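Local coordinates for protein involved in catabolism of external DNA (Legionella pneumophila subsp. pneumophila, PDB 2OO3) that probably methylates the N6 atom of one adenine in 23S ribosomal RNA, with S-adenosyl-L-methionine as the methyl donor, at residues S85-I90 with S94-Y99; D16-I21 with E258-Y263; Y29-D34 with S112-Y117; L40-G45 with S148-L153. All blocks are in the same frame, centred on the assembly; numbering follows the deposited sequence.

Overall arrangement
Interactions 3 and 4 meet on the large mixed sheet, in which strands 115-119 and 38-41 are neighbours; their centres lie about 17 Å apart, and Tyr117 of one touches Leu40, Glu41, Lys149 and Leu153 of the other. Along the chain their segments alternate. Helix 14-30 serves both interaction 2 and interaction 3, whose centres are about 25 Å apart. Interaction 2 joins this helix to helix 249-263 near the end of the chain, so the segments of the other three all fall between its two halves. Interaction 1, a local contact, touches interaction 2 through Tyr99 and His20. His20 in interaction 2 and His43 in interaction 4 are both predicted to bind S-adenosyl-L-methionine, so these contacts probably border its site.

Interaction 1 (S85-I90 with S94-Y99)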
loop_
_atom_site.group_PDB
_atom_site.type_symbol
_atom_site.label_atom_id
_atom_site.label_comp_id
_atom_site.label_asym_id
_atom_site.label_seq_id
_atom_site.Cartn_x
_atom_site.Cartn_y
_atom_site.Cartn_z
ATOM N N SER A 85 15.646 0.630 -3.254
ATOM C CA SER A 85 16.284 1.692 -4.048
ATOM C C SER A 85 15.627 3.033 -3.750
ATOM O O SER A 85 16.314 4.041 -3.699
ATOM C CB SER A 85 16.241 1.421 -5.555
ATOM O OG SER A 85 14.931 1.604 -6.025
ATOM N N VAL A 86 14.308 3.044 -3.536
ATOM C CA VAL A 86 13.629 4.314 -3.205
ATOM C C VAL A 86 14.045 4.852 -1.816
ATOM O O VAL A 86 14.235 6.078 -1.622
ATOM C CB VAL A 86 12.082 4.179 -3.320
ATOM C CG1 VAL A 86 11.373 5.453 -2.881
ATOM C CG2 VAL A 86 11.692 3.840 -4.738
ATOM N N ILE A 87 14.166 3.949 -0.847
ATOM C CA ILE A 87 14.593 4.327 0.498
ATOM C C ILE A 87 16.047 4.839 0.459
ATOM O O ILE A 87 16.407 5.801 1.158
ATOM C CB ILE A 87 14.437 3.145 1.465
ATOM C CG1 ILE A 87 12.940 2.816 1.624
ATOM C CG2 ILE A 87 15.003 3.452 2.878
ATOM C CD1 ILE A 87 12.754 1.461 1.959
ATOM N N LYS A 88 16.866 4.187 -0.357
ATOM C CA LYS A 88 18.246 4.653 -0.588
ATOM C C LYS A 88 18.230 6.076 -1.155
ATOM O O LYS A 88 18.982 6.937 -0.693
ATOM C CB LYS A 88 18.955 3.705 -1.563
ATOM C CG LYS A 88 20.470 3.920 -1.646
ATOM C CD LYS A 88 21.168 2.739 -2.414
ATOM C CE LYS A 88 21.137 1.409 -1.644
ATOM N NZ LYS A 88 21.732 0.265 -2.485
ATOM N N GLN A 89 17.361 6.319 -2.143
ATOM C CA GLN A 89 17.327 7.585 -2.877
ATOM C C GLN A 89 16.966 8.735 -1.988
ATOM O O GLN A 89 17.585 9.794 -2.063
ATOM C CB GLN A 89 16.265 7.540 -3.969
ATOM C CG GLN A 89 16.265 8.790 -4.854
ATOM C CD GLN A 89 14.953 8.973 -5.522
ATOM O OE1 GLN A 89 14.032 9.492 -4.933
ATOM N NE2 GLN A 89 14.845 8.504 -6.755
ATOM N N ILE A 90 15.924 8.552 -1.172
ATOM C CA ILE A 90 15.422 9.664 -0.343
ATOM C C ILE A 90 16.433 10.069 0.773
ATOM O O ILE A 90 16.459 11.226 1.223
ATOM C CB ILE A 90 13.977 9.351 0.218
ATOM C CG1 ILE A 90 13.265 10.621 0.737
ATOM C CG2 ILE A 90 14.025 8.311 1.298
ATOM C CD1 ILE A 90 11.736 10.387 0.974
ATOM N N SER A 94 23.660 6.272 4.569
ATOM C CA SER A 94 23.213 4.917 4.939
ATOM C C SER A 94 22.439 4.912 6.240
ATOM O O SER A 94 21.899 3.885 6.635
ATOM C CB SER A 94 24.400 3.968 5.051
ATOM O OG SER A 94 25.298 4.463 6.027
ATOM N N THR A 95 22.399 6.063 6.911
ATOM C CA THR A 95 21.584 6.222 8.113
ATOM C C THR A 95 20.167 6.664 7.735
ATOM O O THR A 95 19.975 7.613 6.968
ATOM C CB THR A 95 22.202 7.237 9.132
ATOM O OG1 THR A 95 23.638 7.222 9.025
ATOM C CG2 THR A 95 21.807 6.840 10.538
ATOM N N LEU A 96 19.179 5.962 8.273
ATOM C CA LEU A 96 17.799 6.228 7.943
ATOM C C LEU A 96 17.311 7.512 8.611
ATOM O O LEU A 96 17.162 7.572 9.840
ATOM C CB LEU A 96 16.971 5.036 8.396
ATOM C CG LEU A 96 15.881 4.451 7.524
ATOM C CD1 LEU A 96 16.352 4.200 6.081
ATOM C CD2 LEU A 96 15.395 3.154 8.183
ATOM N N SER A 97 17.080 8.544 7.809
ATOM C CA SER A 97 16.620 9.821 8.317
ATOM C C SER A 97 15.195 10.077 7.873
ATOM O O SER A 97 14.440 10.700 8.612
ATOM C CB SER A 97 17.486 10.981 7.796
ATOM O OG SER A 97 18.804 10.906 8.332
ATOM N N TYR A 98 14.877 9.604 6.658
ATOM C CA TYR A 98 13.570 9.778 6.020
ATOM C C TYR A 98 12.997 8.446 5.586
ATOM O O TYR A 98 13.729 7.555 5.106
ATOM C CB TYR A 98 13.667 10.726 4.808
ATOM C CG TYR A 98 13.350 12.160 5.195
ATOM C CD1 TYR A 98 12.110 12.726 4.896
ATOM C CD2 TYR A 98 14.272 12.925 5.934
ATOM C CE1 TYR A 98 11.813 14.072 5.294
ATOM C CE2 TYR A 98 13.980 14.250 6.338
ATOM C CZ TYR A 98 12.763 14.799 6.014
ATOM O OH TYR A 98 12.477 16.097 6.424
ATOM N N TYR A 99 11.692 8.305 5.746
ATOM C CA TYR A 99 10.974 7.200 5.115
ATOM C C TYR A 99 9.970 7.752 4.072
ATOM O O TYR A 99 9.222 8.684 4.386
ATOM C CB TYR A 99 10.248 6.350 6.196
ATOM C CG TYR A 99 9.600 5.102 5.623
ATOM C CD1 TYR A 99 10.370 3.998 5.294
ATOM C CD2 TYR A 99 8.231 5.055 5.365
ATOM C CE1 TYR A 99 9.790 2.857 4.764
ATOM C CE2 TYR A 99 7.639 3.928 4.797
ATOM C CZ TYR A 99 8.440 2.827 4.521
ATOM O OH TYR A 99 7.906 1.726 3.934
#
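Ile87 CG2 meets Leu96 CD1 at 3.6 Å, the shortest approach between segments 85-90 and 94-99. In Ile87, CG1 stands beside the backbone N (chi1 -66°), which leaves CG2 anti to that N and facing Leu96, while the CG1 branch, ending in CD1, runs to the Tyr99 ring. That second contact is looser: Ile87 CD1 lies 4.3 Å from Tyr99 CE1 and approaches the ring obliquely. One turn on, Ile90 uses two further atoms. Its CG1 packs on Tyr98 CB at 4.1 Å, the two side chains crossing at about a right angle, and its CG2 rests 3.9 Å from Tyr98 O. The Tyr98 ring itself leads away from the helix. A seven-residue connection, 91-97, leads from helix 81-90 to strand 98-100, which returns beside the helix and pairs antiparallel with strand 48-50. No hydrogen bond joins the two segments directly; instead Asn91, in the connection, uses ND2 for Ile87 O and Tyr98 O and OD1 for Ser97 N. Farther out, Ile66 of helix 66-71 touches both Ile87 and Leu96. The Tyr99 hydroxyl is hydrogen-bonded to Tyr83 OH and to ND1 of His20, predicted to bind S-adenosyl-L-methionine.

Interaction 2 (D16-I21 with E258-Y263); sequences DVIKHI and ETLTTY
Leu260 makes every apolar contact between segments 16-21 and 258-263, and its two methyls divide the work. Leu260 CD2 lies against Val17 CG1 at 3.8 Å. Leu260 CD1 reaches Ile18, 4.0 Å from its CD1, and also approaches Ile21 CD1 at 4.3 Å. With CG anti to its carbonyl carbon (chi1 -66°), Leu260 extends its fork between these three residues of the facing helix. The short helical segments run nearly antiparallel, at 160°, and their axes come no closer than 11.6 Å; Leu260 meets Val17, Ile18 and Ile21 in that gap, and only 129 Å² is buried.

No polar bond crosses between the segments. Within 258-263, Thr262 OG1 donates to Thr259 O at 2.6 Å, in the carbonyl plane, and Thr262 N gives the same oxygen a second bond. On the other helix a salt bridge ties Lys19 NZ to Asp16 OD1 at 3.1 Å. Lys19 NZ also pairs with Asp166, the predicted proton acceptor, while the lysine makes a cation-pi contact with Trp197.

Helix 14-30 turns part of its apolar surface to helix 249-263, where Ile18 and Ile21 also touch Val256, and carries Lys19 and His20, the latter predicted to bind S-adenosyl-L-methionine, toward the probable active site of this Rossmann-like methyltransferase.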
loop_
_atom_site.group_PDB
_atom_site.type_symbol
_atom_site.label_atom_id
_atom_site.label_comp_id
_atom_site.label_asym_id
_atom_site.label_seq_id
_atom_site.Cartn_x
_atom_site.Cartn_y
_atom_site.Cartn_z
ATOM N N ASP A 16 3.656 -0.492 7.132
ATOM C CA ASP A 16 4.239 0.264 6.013
ATOM C C ASP A 16 5.134 -0.609 5.156
ATOM O O ASP A 16 5.105 -0.542 3.946
ATOM C CB ASP A 16 5.041 1.464 6.516
ATOM C CG ASP A 16 4.181 2.736 6.638
ATOM O OD1 ASP A 16 2.960 2.681 6.334
ATOM O OD2 ASP A 16 4.745 3.792 7.038
ATOM N N VAL A 17 5.958 -1.431 5.788
ATOM C CA VAL A 17 6.897 -2.236 5.026
ATOM C C VAL A 17 6.156 -3.169 4.064
ATOM O O VAL A 17 6.411 -3.157 2.834
ATOM C CB VAL A 17 7.856 -3.045 5.943
ATOM C CG1 VAL A 17 8.710 -4.025 5.089
ATOM C CG2 VAL A 17 8.757 -2.093 6.711
ATOM N N ILE A 18 5.211 -3.959 4.595
ATOM C CA ILE A 18 4.507 -4.875 3.704
ATOM C C ILE A 18 3.626 -4.148 2.675
ATOM O O ILE A 18 3.559 -4.529 1.489
ATOM C CB ILE A 18 3.737 -6.004 4.433
ATOM C CG1 ILE A 18 3.031 -6.926 3.398
ATOM C CG2 ILE A 18 2.688 -5.449 5.375
ATOM C CD1 ILE A 18 3.997 -7.647 2.366
ATOM N N LYS A 19 2.967 -3.086 3.099
ATOM C CA LYS A 19 2.134 -2.314 2.169
ATOM C C LYS A 19 2.964 -1.697 1.022
ATOM O O LYS A 19 2.563 -1.729 -0.163
ATOM C CB LYS A 19 1.314 -1.288 2.972
ATOM C CG LYS A 19 1.207 0.087 2.427
ATOM C CD LYS A 19 0.463 1.079 3.370
ATOM C CE LYS A 19 0.622 0.772 4.858
ATOM N NZ LYS A 19 -0.005 1.837 5.696
ATOM N N HIS A 20 4.122 -1.140 1.353
ATOM C CA HIS A 20 4.920 -0.454 0.336
ATOM C C HIS A 20 5.667 -1.409 -0.594
ATOM O O HIS A 20 5.796 -1.128 -1.767
ATOM C CB HIS A 20 5.862 0.560 0.977
ATOM C CG HIS A 20 5.144 1.745 1.567
ATOM N ND1 HIS A 20 5.634 2.448 2.647
ATOM C CD2 HIS A 20 3.986 2.363 1.210
ATOM C CE1 HIS A 20 4.819 3.451 2.929
ATOM N NE2 HIS A 20 3.806 3.416 2.079
ATOM N N ILE A 21 6.125 -2.550 -0.083
ATOM C CA ILE A 21 6.730 -3.537 -0.965
ATOM C C ILE A 21 5.667 -4.042 -1.922
ATOM O O ILE A 21 5.947 -4.188 -3.131
ATOM C CB ILE A 21 7.337 -4.737 -0.180
ATOM C CG1 ILE A 21 8.452 -4.215 0.730
ATOM C CG2 ILE A 21 7.849 -5.816 -1.165
ATOM C CD1 ILE A 21 8.991 -5.265 1.738
ATOM N N GLU A 258 7.429 -14.505 3.472
ATOM C CA GLU A 258 8.350 -15.419 4.166
ATOM C C GLU A 258 9.567 -14.680 4.660
ATOM O O GLU A 258 9.982 -14.868 5.804
ATOM C CB GLU A 258 8.868 -16.532 3.261
ATOM C CG GLU A 258 7.854 -17.484 2.689
ATOM C CD GLU A 258 8.580 -18.623 1.973
ATOM O OE1 GLU A 258 7.927 -19.381 1.222
ATOM O OE2 GLU A 258 9.826 -18.743 2.188
ATOM N N THR A 259 10.179 -13.867 3.788
ATOM C CA THR A 259 11.335 -13.055 4.198
ATOM C C THR A 259 11.023 -12.136 5.391
ATOM O O THR A 259 11.795 -12.073 6.360
ATOM C CB THR A 259 11.919 -12.229 3.015
ATOM O OG1 THR A 259 12.229 -13.125 1.952
ATOM C CG2 THR A 259 13.175 -11.532 3.407
ATOM N N LEU A 260 9.904 -11.423 5.327
ATOM C CA LEU A 260 9.536 -10.503 6.421
ATOM C C LEU A 260 9.347 -11.192 7.802
ATOM O O LEU A 260 9.683 -10.626 8.860
ATOM C CB LEU A 260 8.292 -9.687 6.027
ATOM C CG LEU A 260 8.538 -8.729 4.845
ATOM C CD1 LEU A 260 7.257 -7.971 4.576
ATOM C CD2 LEU A 260 9.705 -7.742 5.187
ATOM N N THR A 261 8.803 -12.404 7.800
ATOM C CA THR A 261 8.611 -13.123 9.057
ATOM C C THR A 261 9.963 -13.507 9.662
ATOM O O THR A 261 10.012 -13.833 10.842
ATOM C CB THR A 261 7.756 -14.388 8.926
ATOM O OG1 THR A 261 8.404 -15.329 8.066
ATOM C CG2 THR A 261 6.369 -14.076 8.362
ATOM N N THR A 262 11.049 -13.472 8.883
ATOM C CA THR A 262 12.377 -13.686 9.474
ATOM C C THR A 262 12.907 -12.421 10.183
ATOM O O THR A 262 13.819 -12.513 10.987
ATOM C CB THR A 262 13.439 -14.196 8.461
ATOM O OG1 THR A 262 13.827 -13.149 7.559
ATOM C CG2 THR A 262 12.919 -15.401 7.662
ATOM N N TYR A 263 12.337 -11.251 9.876
ATOM C CA TYR A 263 12.721 -9.991 10.528
ATOM C C TYR A 263 11.756 -9.576 11.637
ATOM O O TYR A 263 12.168 -9.014 12.636
ATOM C CB TYR A 263 12.865 -8.851 9.493
ATOM C CG TYR A 263 13.997 -9.076 8.510
ATOM C CD1 TYR A 263 15.313 -8.758 8.851
ATOM C CD2 TYR A 263 13.756 -9.617 7.249
ATOM C CE1 TYR A 263 16.358 -8.982 7.967
ATOM C CE2 TYR A 263 14.803 -9.858 6.347
ATOM C CZ TYR A 263 16.090 -9.530 6.705
ATOM O OH TYR A 263 17.131 -9.739 5.808
#

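Interaction 3 (Y29-D34 with S112-Y117)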
loop_
_atom_site.group_PDB
_atom_site.type_symbol
_atom_site.label_atom_id
_atom_site.label_comp_id
_atom_site.label_asym_id
_atom_site.label_seq_id
_atom_site.Cartn_x
_atom_site.Cartn_y
_atom_site.Cartn_z
ATOM N N TYR A 29 4.822 -4.452 -12.090
ATOM C CA TYR A 29 4.096 -5.285 -13.064
ATOM C C TYR A 29 3.390 -4.444 -14.091
ATOM O O TYR A 29 3.485 -4.698 -15.312
ATOM C CB TYR A 29 3.029 -6.131 -12.391
ATOM C CG TYR A 29 2.225 -6.959 -13.389
ATOM C CD1 TYR A 29 2.754 -8.142 -13.917
ATOM C CD2 TYR A 29 0.931 -6.567 -13.797
ATOM C CE1 TYR A 29 2.017 -8.930 -14.813
ATOM C CE2 TYR A 29 0.183 -7.342 -14.694
ATOM C CZ TYR A 29 0.730 -8.533 -15.182
ATOM O OH TYR A 29 0.013 -9.333 -16.074
ATOM N N LEU A 30 2.652 -3.448 -13.600
ATOM C CA LEU A 30 1.764 -2.691 -14.483
ATOM C C LEU A 30 2.505 -1.847 -15.489
ATOM O O LEU A 30 2.005 -1.619 -16.598
ATOM C CB LEU A 30 0.789 -1.835 -13.678
ATOM C CG LEU A 30 -0.354 -2.588 -12.988
ATOM C CD1 LEU A 30 -1.168 -1.584 -12.184
ATOM C CD2 LEU A 30 -1.219 -3.264 -13.991
ATOM N N THR A 31 3.678 -1.347 -15.098
ATOM C CA THR A 31 4.485 -0.544 -16.011
ATOM C C THR A 31 5.131 -1.411 -17.128
ATOM O O THR A 31 5.849 -0.884 -18.000
ATOM C CB THR A 31 5.560 0.275 -15.254
ATOM O OG1 THR A 31 6.341 -0.617 -14.446
ATOM C CG2 THR A 31 4.888 1.358 -14.336
ATOM N N HIS A 32 4.871 -2.717 -17.141
ATOM C CA HIS A 32 5.321 -3.516 -18.292
ATOM C C HIS A 32 4.602 -3.148 -19.571
ATOM O O HIS A 32 5.169 -3.281 -20.660
ATOM C CB HIS A 32 5.133 -4.998 -18.078
ATOM C CG HIS A 32 6.230 -5.612 -17.288
ATOM N ND1 HIS A 32 7.441 -5.944 -17.850
ATOM C CD2 HIS A 32 6.318 -5.929 -15.975
ATOM C CE1 HIS A 32 8.226 -6.463 -16.918
ATOM N NE2 HIS A 32 7.568 -6.469 -15.773
ATOM N N LYS A 33 3.358 -2.701 -19.435
ATOM C CA LYS A 33 2.573 -2.287 -20.579
ATOM C C LYS A 33 2.859 -0.843 -20.903
ATOM O O LYS A 33 2.712 0.033 -20.035
ATOM C CB LYS A 33 1.075 -2.434 -20.310
ATOM C CG LYS A 33 0.247 -2.279 -21.595
ATOM C CD LYS A 33 -1.164 -2.806 -21.418
ATOM C CE LYS A 33 -1.778 -3.136 -22.756
ATOM N NZ LYS A 33 -2.287 -1.909 -23.376
ATOM N N ASP A 34 3.213 -0.610 -22.169
ATOM C CA ASP A 34 3.503 0.718 -22.690
ATOM C C ASP A 34 2.214 1.418 -23.136
ATOM O O ASP A 34 2.041 1.802 -24.320
ATOM C CB ASP A 34 4.513 0.643 -23.850
ATOM C CG ASP A 34 5.079 1.993 -24.208
ATOM O OD1 ASP A 34 5.139 2.869 -23.312
ATOM O OD2 ASP A 34 5.465 2.197 -25.377
ATOM N N SER A 112 6.530 9.051 -17.384
ATOM C CA SER A 112 6.029 10.352 -17.800
ATOM C C SER A 112 4.665 10.263 -18.440
ATOM O O SER A 112 3.890 11.224 -18.351
ATOM C CB SER A 112 7.006 11.033 -18.766
ATOM O OG SER A 112 7.329 10.163 -19.835
ATOM N N GLN A 113 4.336 9.125 -19.075
ATOM C CA GLN A 113 3.011 9.012 -19.731
ATOM C C GLN A 113 1.850 8.748 -18.756
ATOM O O GLN A 113 0.685 8.811 -19.130
ATOM C CB GLN A 113 3.016 7.899 -20.800
ATOM C CG GLN A 113 3.136 6.514 -20.155
ATOM C CD GLN A 113 3.336 5.419 -21.150
ATOM O OE1 GLN A 113 2.397 5.072 -21.884
ATOM N NE2 GLN A 113 4.555 4.838 -21.189
ATOM N N ASP A 114 2.158 8.416 -17.519
ATOM C CA ASP A 114 1.123 7.960 -16.584
ATOM C C ASP A 114 0.497 9.169 -15.943
ATOM O O ASP A 114 0.969 10.298 -16.138
ATOM C CB ASP A 114 1.728 7.006 -15.530
ATOM C CG ASP A 114 2.325 5.753 -16.163
ATOM O OD1 ASP A 114 1.696 5.213 -17.115
ATOM O OD2 ASP A 114 3.420 5.289 -15.726
ATOM N N ARG A 115 -0.561 8.972 -15.174
ATOM C CA ARG A 115 -1.166 10.110 -14.473
ATOM C C ARG A 115 -1.419 9.735 -13.043
ATOM O O ARG A 115 -2.133 8.745 -12.784
ATOM C CB ARG A 115 -2.489 10.519 -15.123
ATOM C CG ARG A 115 -3.159 11.679 -14.455
ATOM C CD ARG A 115 -4.250 12.287 -15.346
ATOM N NE ARG A 115 -5.263 11.293 -15.680
ATOM C CZ ARG A 115 -6.467 11.200 -15.114
ATOM N NH1 ARG A 115 -6.844 12.054 -14.164
ATOM N NH2 ARG A 115 -7.296 10.240 -15.512
ATOM N N LEU A 116 -0.838 10.511 -12.125
ATOM C CA LEU A 116 -0.990 10.254 -10.679
ATOM C C LEU A 116 -1.989 11.238 -10.117
ATOM O O LEU A 116 -1.897 12.448 -10.344
ATOM C CB LEU A 116 0.340 10.408 -9.912
ATOM C CG LEU A 116 1.493 9.417 -10.194
ATOM C CD1 LEU A 116 2.175 9.706 -11.530
ATOM C CD2 LEU A 116 2.500 9.442 -9.036
ATOM N N TYR A 117 -2.915 10.725 -9.334
ATOM C CA TYR A 117 -3.882 11.551 -8.701
ATOM C C TYR A 117 -3.864 11.226 -7.199
ATOM O O TYR A 117 -4.224 10.108 -6.771
ATOM C CB TYR A 117 -5.227 11.243 -9.322
ATOM C CG TYR A 117 -6.283 12.247 -9.026
ATOM C CD1 TYR A 117 -6.764 13.103 -10.038
ATOM C CD2 TYR A 117 -6.843 12.344 -7.747
ATOM C CE1 TYR A 117 -7.770 14.016 -9.770
ATOM C CE2 TYR A 117 -7.846 13.254 -7.478
ATOM C CZ TYR A 117 -8.296 14.076 -8.495
ATOM O OH TYR A 117 -9.292 14.947 -8.243
HETATM O O HOH W 1 2.283 5.191 -24.609
#
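Gln113 presents its amide nitrogen to the carboxylate of Asp34, and this pair carries most of the contact. Gln113 NE2 donates to Asp34 OD1 over 3.0 Å, with a nearly straight N-H...O angle of 170°. The acceptor lies almost within the amide plane, whereas the nitrogen meets OD1 nearly along the C-O axis. Amide and carboxylate planes stand 83° apart, so the two groups share one bond and do not pair side by side. Gln113 reaches across because its chain is extended beyond CG; Asp34, whose bond from CA to CB heads away from Gln113, brings OD1 back within bonding distance. The other end of the amide is engaged through a water: water 1 donates to Gln113 OE1 at 2.7 Å and makes only a weak bond, 3.4 Å, to Asp34 O.

Segment 29-34 closes helix 14-30 with a type I beta turn from Leu30 to Lys33, then leads toward strand 38-41. Segment 112-117 enters the neighbouring parallel strand 115-119, so the contact lies at the start of two adjacent strands of the Rossmann-like sheet. Deeper in, Thr31 CG2 approaches Asp114 OD2 at 4.4 Å, a mere packing contact. That buried carboxylate has firmer partners: Arg111 forms a salt bridge with OD2, and Leu37 N bonds to OD1. Arg111 also donates to Lys33 O, linking the turn to the residues just ahead of strand 115-119.

Interaction 4 (L40-G45 with S148-L153); sequences LETHSG and SKLNAL
Strand 38-41 is a central parallel strand of the Rossmann-like methyltransferase sheet, and its C-terminal end, with the loop that follows, packs here against helix 146-153 on one face of that sheet. The contact is made by three leucines and a threonine methyl. Leu40 CD2 meets Leu150 CD2 at 3.6 Å, the side chains crossing at an oblique angle, while its other methyl, Leu40 CD1, lies 3.9 Å from Leu153 CD1 with the chains at about a right angle. One leucine of the strand thus spans two residues that are three apart on the helix. Its fork points there because CG stands opposite the backbone N across the CA-CB bond (chi1 170°).

Thr42 splits its two branches. The methyl CG2 touches Leu150 CD2 at 3.9 Å, so this leucine methyl has both Leu40 and Thr42 as neighbours. OG1 lies 3.0 Å from His43 ND1, a hydrogen bond in which either atom may be the donor. Around this layer, Ile163 of the neighbouring strand 161-165 touches Leu40 and Leu150, and Tyr117 of strand 115-119, on the other side, touches Leu40 and Leu153.

His43 is predicted to bind S-adenosyl-L-methionine, as are Asp145, just before the helix, and Gly146, its first residue. No hydrogen bond crosses between the segments, so methyl packing alone sets their direct fit. The threonine joins the two environments: its methyl belongs to the apolar layer, and its hydroxyl probably helps fix the rotation of the His43 ring at the predicted S-adenosyl-L-methionine site.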
loop_
_atom_site.group_PDB
_atom_site.type_symbol
_atom_site.label_atom_id
_atom_site.label_comp_id
_atom_site.label_asym_id
_atom_site.label_seq_id
_atom_site.Cartn_x
_atom_site.Cartn_y
_atom_site.Cartn_z
ATOM N N LEU A 40 -4.294 6.176 -8.731
ATOM C CA LEU A 40 -5.122 6.924 -7.768
ATOM C C LEU A 40 -4.852 6.498 -6.319
ATOM O O LEU A 40 -4.988 5.301 -5.984
ATOM C CB LEU A 40 -6.621 6.738 -8.116
ATOM C CG LEU A 40 -7.656 7.239 -7.103
ATOM C CD1 LEU A 40 -7.543 8.759 -6.962
ATOM C CD2 LEU A 40 -9.012 6.860 -7.596
ATOM N N GLU A 41 -4.473 7.461 -5.467
ATOM C CA GLU A 41 -4.416 7.225 -4.034
ATOM C C GLU A 41 -5.514 7.956 -3.326
ATOM O O GLU A 41 -5.671 9.165 -3.493
ATOM C CB GLU A 41 -3.079 7.643 -3.425
ATOM C CG GLU A 41 -1.943 6.688 -3.677
ATOM C CD GLU A 41 -0.656 7.176 -3.011
ATOM O OE1 GLU A 41 0.459 6.850 -3.472
ATOM O OE2 GLU A 41 -0.786 7.915 -2.020
ATOM N N THR A 42 -6.259 7.230 -2.495
ATOM C CA THR A 42 -7.385 7.813 -1.746
ATOM C C THR A 42 -6.905 8.519 -0.450
ATOM O O THR A 42 -7.543 9.442 0.036
ATOM C CB THR A 42 -8.419 6.690 -1.373
ATOM O OG1 THR A 42 -7.702 5.575 -0.825
ATOM C CG2 THR A 42 -9.184 6.156 -2.605
ATOM N N HIS A 43 -5.792 8.074 0.127
ATOM C CA HIS A 43 -5.311 8.620 1.406
ATOM C C HIS A 43 -3.788 8.809 1.272
ATOM O O HIS A 43 -3.002 7.952 1.757
ATOM C CB HIS A 43 -5.557 7.647 2.576
ATOM C CG HIS A 43 -6.990 7.286 2.836
ATOM N ND1 HIS A 43 -7.683 6.375 2.069
ATOM C CD2 HIS A 43 -7.836 7.658 3.831
ATOM C CE1 HIS A 43 -8.908 6.225 2.558
ATOM N NE2 HIS A 43 -9.031 7.000 3.621
ATOM N N SER A 44 -3.343 9.885 0.622
ATOM C CA SER A 44 -1.919 10.039 0.312
ATOM C C SER A 44 -0.988 10.457 1.461
ATOM O O SER A 44 0.226 10.253 1.373
ATOM C CB SER A 44 -1.741 11.008 -0.859
ATOM O OG SER A 44 -2.509 10.557 -1.948
ATOM N N GLY A 45 -1.537 11.075 2.500
ATOM C CA GLY A 45 -0.742 11.582 3.611
ATOM C C GLY A 45 0.207 12.695 3.178
ATOM O O GLY A 45 -0.044 13.393 2.205
ATOM N N SER A 148 -14.565 9.452 -1.471
ATOM C CA SER A 148 -15.635 10.054 -2.254
ATOM C C SER A 148 -15.218 10.247 -3.712
ATOM O O SER A 148 -16.049 10.133 -4.595
ATOM C CB SER A 148 -16.127 11.369 -1.598
ATOM O OG SER A 148 -15.264 12.468 -1.901
ATOM N N LYS A 149 -13.932 10.465 -3.970
ATOM C CA LYS A 149 -13.428 10.651 -5.342
ATOM C C LYS A 149 -13.449 9.426 -6.237
ATOM O O LYS A 149 -13.472 9.569 -7.477
ATOM C CB LYS A 149 -11.999 11.208 -5.348
ATOM C CG LYS A 149 -11.919 12.703 -5.261
ATOM C CD LYS A 149 -12.503 13.353 -6.490
ATOM C CE LYS A 149 -12.464 14.865 -6.395
ATOM N NZ LYS A 149 -13.219 15.442 -7.541
ATOM N N LEU A 150 -13.406 8.234 -5.637
ATOM C CA LEU A 150 -13.510 6.999 -6.403
ATOM C C LEU A 150 -14.648 7.070 -7.445
ATOM O O LEU A 150 -14.458 6.749 -8.629
ATOM C CB LEU A 150 -13.702 5.806 -5.471
ATOM C CG LEU A 150 -12.488 5.357 -4.657
ATOM C CD1 LEU A 150 -12.847 4.195 -3.754
ATOM C CD2 LEU A 150 -11.338 4.958 -5.595
ATOM N N ASN A 151 -15.818 7.528 -7.005
ATOM C CA ASN A 151 -16.987 7.588 -7.853
ATOM C C ASN A 151 -16.815 8.515 -9.066
ATOM O O ASN A 151 -17.265 8.192 -10.154
ATOM C CB ASN A 151 -18.189 7.983 -6.985
ATOM C CG ASN A 151 -19.514 8.026 -7.752
ATOM O OD1 ASN A 151 -20.278 9.009 -7.619
ATOM N ND2 ASN A 151 -19.820 6.962 -8.519
ATOM N N ALA A 152 -16.119 9.638 -8.882
ATOM C CA ALA A 152 -15.994 10.667 -9.920
ATOM C C ALA A 152 -14.933 10.377 -10.979
ATOM O O ALA A 152 -15.046 10.860 -12.127
ATOM C CB ALA A 152 -15.703 12.022 -9.277
ATOM N N LEU A 153 -13.899 9.618 -10.592
ATOM C CA LEU A 153 -12.675 9.495 -11.383
ATOM C C LEU A 153 -12.559 8.196 -12.151
ATOM O O LEU A 153 -11.622 8.039 -12.924
ATOM C CB LEU A 153 -11.427 9.646 -10.495
ATOM C CG LEU A 153 -11.290 10.984 -9.755
ATOM C CD1 LEU A 153 -10.086 10.962 -8.874
ATOM C CD2 LEU A 153 -11.198 12.145 -10.733
#